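Local structure of B12-binding domain-containing protein (6WTE) at residues G384-P387 against E388-R391; L363-L366 against C367-G371. The protein binds cobalamin and a [4Fe-4S] cluster and acts as TsrM, a radical S-adenosylmethionine methylase thought to transfer its methyl group by non-radical chemistry. All blocks are in the same frame, centred on the assembly; numbering follows the deposited sequence.

Contact 1 of 2, residues G384-P387 against E388-R391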
loop_
_atom_site.group_PDB
_atom_site.type_symbol
_atom_site.label_atom_id
_atom_site.label_comp_id
_atom_site.label_asym_id
_atom_site.label_seq_id
_atom_site.Cartn_x
_atom_site.Cartn_y
_atom_site.Cartn_z
ATOM N N GLY A 384 -23.979 2.253 -6.489
ATOM C CA GLY A 384 -25.026 1.253 -6.458
ATOM C C GLY A 384 -25.407 0.780 -5.069
ATOM O O GLY A 384 -26.470 0.161 -4.907
ATOM N N GLU A 385 -24.579 1.065 -4.063
ATOM C CA GLU A 385 -24.802 0.508 -2.738
ATOM C C GLU A 385 -26.064 1.081 -2.100
ATOM O O GLU A 385 -26.278 2.296 -2.089
ATOM C CB GLU A 385 -23.596 0.773 -1.835
ATOM C CG GLU A 385 -23.614 -0.087 -0.587
ATOM C CD GLU A 385 -22.896 -1.417 -0.786
ATOM O OE1 GLU A 385 -21.661 -1.403 -0.889
ATOM O OE2 GLU A 385 -23.571 -2.468 -0.855
ATOM N N THR A 386 -26.895 0.196 -1.573
ATOM C CA THR A 386 -28.068 0.519 -0.775
ATOM C C THR A 386 -27.972 -0.288 0.505
ATOM O O THR A 386 -27.150 -1.202 0.610
ATOM C CB THR A 386 -29.366 0.154 -1.513
ATOM O OG1 THR A 386 -29.406 -1.263 -1.686
ATOM C CG2 THR A 386 -29.446 0.842 -2.880
ATOM N N PRO A 387 -28.806 0.012 1.505
ATOM C CA PRO A 387 -28.814 -0.847 2.700
ATOM C C PRO A 387 -29.070 -2.311 2.381
ATOM O O PRO A 387 -28.480 -3.181 3.029
ATOM C CB PRO A 387 -29.934 -0.241 3.556
ATOM C CG PRO A 387 -29.951 1.200 3.158
ATOM C CD PRO A 387 -29.625 1.223 1.697
ATOM N N GLU A 388 -29.895 -2.612 1.373
ATOM C CA GLU A 388 -30.185 -4.010 1.073
ATOM C C GLU A 388 -29.008 -4.698 0.394
ATOM O O GLU A 388 -28.803 -5.901 0.601
ATOM C CB GLU A 388 -31.459 -4.133 0.226
ATOM C CG GLU A 388 -31.324 -3.788 -1.249
ATOM C CD GLU A 388 -31.115 -5.010 -2.131
ATOM O OE1 GLU A 388 -31.266 -4.885 -3.365
ATOM O OE2 GLU A 388 -30.816 -6.099 -1.594
ATOM N N THR A 389 -28.212 -3.965 -0.395
ATOM C CA THR A 389 -27.026 -4.579 -0.988
ATOM C C THR A 389 -25.973 -4.875 0.077
ATOM O O THR A 389 -25.286 -5.899 0.003
ATOM C CB THR A 389 -26.439 -3.699 -2.099
ATOM O OG1 THR A 389 -26.054 -2.421 -1.575
ATOM C CG2 THR A 389 -27.441 -3.515 -3.243
ATOM N N VAL A 390 -25.846 -4.008 1.085
ATOM C CA VAL A 390 -24.912 -4.278 2.180
ATOM C C VAL A 390 -25.339 -5.521 2.955
ATOM O O VAL A 390 -24.528 -6.420 3.214
ATOM C CB VAL A 390 -24.791 -3.056 3.107
ATOM C CG1 VAL A 390 -23.874 -3.382 4.287
ATOM C CG2 VAL A 390 -24.252 -1.867 2.346
ATOM N N ARG A 391 -26.618 -5.589 3.344
ATOM C CA ARG A 391 -27.098 -6.740 4.111
ATOM C C ARG A 391 -26.889 -8.040 3.349
ATOM O O ARG A 391 -26.474 -9.052 3.933
ATOM C CB ARG A 391 -28.580 -6.579 4.451
ATOM C CG ARG A 391 -28.903 -5.455 5.399
ATOM C CD ARG A 391 -30.331 -5.566 5.904
ATOM N NE ARG A 391 -30.804 -4.305 6.469
ATOM C CZ ARG A 391 -31.609 -3.461 5.831
ATOM N NH1 ARG A 391 -32.040 -3.747 4.608
ATOM N NH2 ARG A 391 -31.989 -2.335 6.421
#

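Contact 2 of 2, residues L363-L366 against C367-G371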
loop_
_atom_site.group_PDB
_atom_site.type_symbol
_atom_site.label_atom_id
_atom_site.label_comp_id
_atom_site.label_asym_id
_atom_site.label_seq_id
_atom_site.Cartn_x
_atom_site.Cartn_y
_atom_site.Cartn_z
ATOM N N LEU A 363 -12.121 -20.788 -2.617
ATOM C CA LEU A 363 -10.903 -20.396 -1.917
ATOM C C LEU A 363 -10.998 -20.733 -0.439
ATOM O O LEU A 363 -10.081 -21.331 0.139
ATOM C CB LEU A 363 -10.655 -18.901 -2.113
ATOM C CG LEU A 363 -9.413 -18.253 -1.494
ATOM C CD1 LEU A 363 -9.119 -16.990 -2.280
ATOM C CD2 LEU A 363 -9.635 -17.887 -0.038
ATOM N N VAL A 364 -12.099 -20.332 0.198
ATOM C CA VAL A 364 -12.230 -20.539 1.634
ATOM C C VAL A 364 -12.278 -22.028 1.954
ATOM O O VAL A 364 -11.614 -22.495 2.889
ATOM C CB VAL A 364 -13.465 -19.789 2.169
ATOM C CG1 VAL A 364 -13.745 -20.181 3.616
ATOM C CG2 VAL A 364 -13.255 -18.283 2.057
ATOM N N ARG A 365 -13.016 -22.805 1.154
ATOM C CA ARG A 365 -13.080 -24.254 1.385
ATOM C C ARG A 365 -11.705 -24.902 1.263
ATOM O O ARG A 365 -11.292 -25.679 2.135
ATOM C CB ARG A 365 -14.048 -24.925 0.414
ATOM C CG ARG A 365 -13.923 -26.447 0.466
ATOM C CD ARG A 365 -14.917 -27.153 -0.455
ATOM N NE ARG A 365 -14.751 -26.788 -1.859
ATOM C CZ ARG A 365 -13.914 -27.383 -2.705
ATOM N NH1 ARG A 365 -13.132 -28.379 -2.295
ATOM N NH2 ARG A 365 -13.851 -26.973 -3.967
ATOM N N LEU A 366 -11.006 -24.635 0.160
ATOM C CA LEU A 366 -9.696 -25.237 -0.056
ATOM C C LEU A 366 -8.731 -24.874 1.064
ATOM O O LEU A 366 -7.946 -25.716 1.516
ATOM C CB LEU A 366 -9.132 -24.800 -1.412
ATOM C CG LEU A 366 -9.838 -25.317 -2.673
ATOM C CD1 LEU A 366 -9.211 -24.702 -3.918
ATOM C CD2 LEU A 366 -9.812 -26.848 -2.750
ATOM N N CYS A 367 -8.774 -23.623 1.528
ATOM C CA CYS A 367 -7.930 -23.245 2.656
ATOM C C CYS A 367 -8.355 -23.972 3.927
ATOM O O CYS A 367 -7.504 -24.468 4.676
ATOM C CB CYS A 367 -7.973 -21.741 2.864
ATOM S SG CYS A 367 -7.112 -20.790 1.589
ATOM N N ARG A 368 -9.665 -24.043 4.183
ATOM C CA ARG A 368 -10.154 -24.767 5.354
ATOM C C ARG A 368 -9.699 -26.220 5.330
ATOM O O ARG A 368 -9.227 -26.752 6.342
ATOM C CB ARG A 368 -11.681 -24.691 5.428
ATOM C CG ARG A 368 -12.260 -25.450 6.618
ATOM C CD ARG A 368 -13.780 -25.506 6.594
ATOM N NE ARG A 368 -14.294 -26.402 5.561
ATOM C CZ ARG A 368 -15.109 -26.027 4.582
ATOM N NH1 ARG A 368 -15.524 -26.915 3.689
ATOM N NH2 ARG A 368 -15.517 -24.768 4.499
ATOM N N GLU A 369 -9.834 -26.879 4.176
ATOM C CA GLU A 369 -9.406 -28.267 4.041
ATOM C C GLU A 369 -7.929 -28.461 4.362
ATOM O O GLU A 369 -7.526 -29.569 4.733
ATOM C CB GLU A 369 -9.681 -28.758 2.622
ATOM C CG GLU A 369 -11.154 -28.833 2.261
ATOM C CD GLU A 369 -11.360 -29.164 0.802
ATOM O OE1 GLU A 369 -10.382 -29.060 0.027
ATOM O OE2 GLU A 369 -12.495 -29.527 0.428
ATOM N N ARG A 370 -7.113 -27.418 4.229
ATOM C CA ARG A 370 -5.676 -27.531 4.424
ATOM C C ARG A 370 -5.183 -26.801 5.663
ATOM O O ARG A 370 -3.971 -26.651 5.834
ATOM C CB ARG A 370 -4.937 -27.021 3.185
ATOM C CG ARG A 370 -5.134 -27.916 1.974
ATOM C CD ARG A 370 -5.018 -27.172 0.645
ATOM N NE ARG A 370 -5.307 -28.095 -0.450
ATOM C CZ ARG A 370 -6.534 -28.495 -0.773
ATOM N NH1 ARG A 370 -7.577 -28.036 -0.096
ATOM N NH2 ARG A 370 -6.719 -29.358 -1.765
ATOM N N GLY A 371 -6.081 -26.360 6.537
ATOM C CA GLY A 371 -5.637 -25.697 7.748
ATOM C C GLY A 371 -5.014 -24.344 7.507
ATOM O O GLY A 371 -4.170 -23.904 8.294
#

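Contact 1 of 2, residues G384-P387 against E388-R391
E385 sends CG anti to its backbone N (chi1 -165°) and then bends at CG, which brings OE2 to within 2.6 Å of T389 OG1. T389 in turn holds OG1 between its own N and carbonyl carbon (chi1 60°), facing back toward the residues that precede the helix. That hydroxyl lies within hydrogen-bonding distance of a second oxygen as well, T386 O being 2.7 Å from T389 OG1. The E385 side chain crosses that of V390 at about a right angle, with OE2 3.3 Å from V390 CG2. Beyond the turn, E385 OE1 accepts from G381 N and OE2 from H336 NE2.

T386 is the N-cap of the helix: its OG1 accepts from T389 N at 3.2 Å, while E388 CG lies alongside the same oxygen. The first turn is then closed by V390 N to T386 O (3.1 Å) and R391 N to P387 O (3.1 Å), the latter carbonyl also lying over one face of the R391 guanidinium. E388 carries its carboxylate off to a salt bridge with R338.

With an alanine at E385, T389 OG1 is likely to lose its carboxylate partner, H336 NE2 and G381 N their acceptor, and a gap would probably open beside V390 CG2.

The capped turn starts helix 387-398 at the end of the loop leaving strand 373-380, whose F380 touches both E385 and V390; L341 of helix 339-342 packs on E385 and T389, and L481 from a loop meets E385 and P387.

Contact 2 of 2, residues L363-L366 against C367-G371
A Schellman motif ends helix 357-369 here, and the last turn before it carries a salt-bridge network of R365, E369 and R370. G371, with positive phi, is the C-prime residue: its N bonds to R368 O, and I372 N reaches back to C367 O. One turn before E369, R365 bends its chain at chi3 (60°), swinging NH1 round to E369 OE2 at 3.0 Å. The oxygen lies at the edge of the guanidinium, near its plane, but the nitrogen arrives from above the carboxylate, whose plane is turned 66° from that of R365. The other oxygen, E369 OE1, offers its anti lone pair to R370 NH1, also at 3.0 Å, so the carboxylate bridges two arginines and is likely to offset part of their charge, D320 of helix 316-325 supplying R370 NE with a second negative partner.

R370 NH1 has a second acceptor, L366 O at 2.8 Å, met in the carbonyl plane on a lone pair. Because R370 N makes a weak bond to the same carbonyl, the side chain takes over much of the hold on L366 O where the helical bonding runs out. The L366 side chain runs beside that of R370, with CD2 3.6 Å from E369 OE1, and packs on A319 of helix 316-325.

Helix 357-369 lies on the crossover between the parallel neighbours 327-335 and 373-380, after the short helix 339-342, a beta-alpha-beta unit of the radical SAM core. Its buried side faces those strands: L363 CD2 lies 4.2 Å from C367 SG, and both side chains pack on V330, with V364 against V376 and C367 against T374.

Overall arrangement
Both contacts belong to the radical SAM core and flank strand 373-380 in the sequence: 363-371 ends the helix leading into it, and 384-391 starts the next helix after it. Their centres are about 28 Å apart and their nearest atoms about 16 Å; they do not touch, yet both have side chains against that strand, contact 1 at F380 and contact 2 at T374 and V376. Each is partly buried, but contact 2 puts leucine, valine and cysteine against the sheet, sets R365 and E369 on its more exposed side and turns R370 toward helix 316-325, whereas contact 1 buries a glutamate and a threonine beside a valine. At the start a threonine hydroxyl accepts from a backbone N-H; at the finish an arginine side chain donates to a backbone carbonyl.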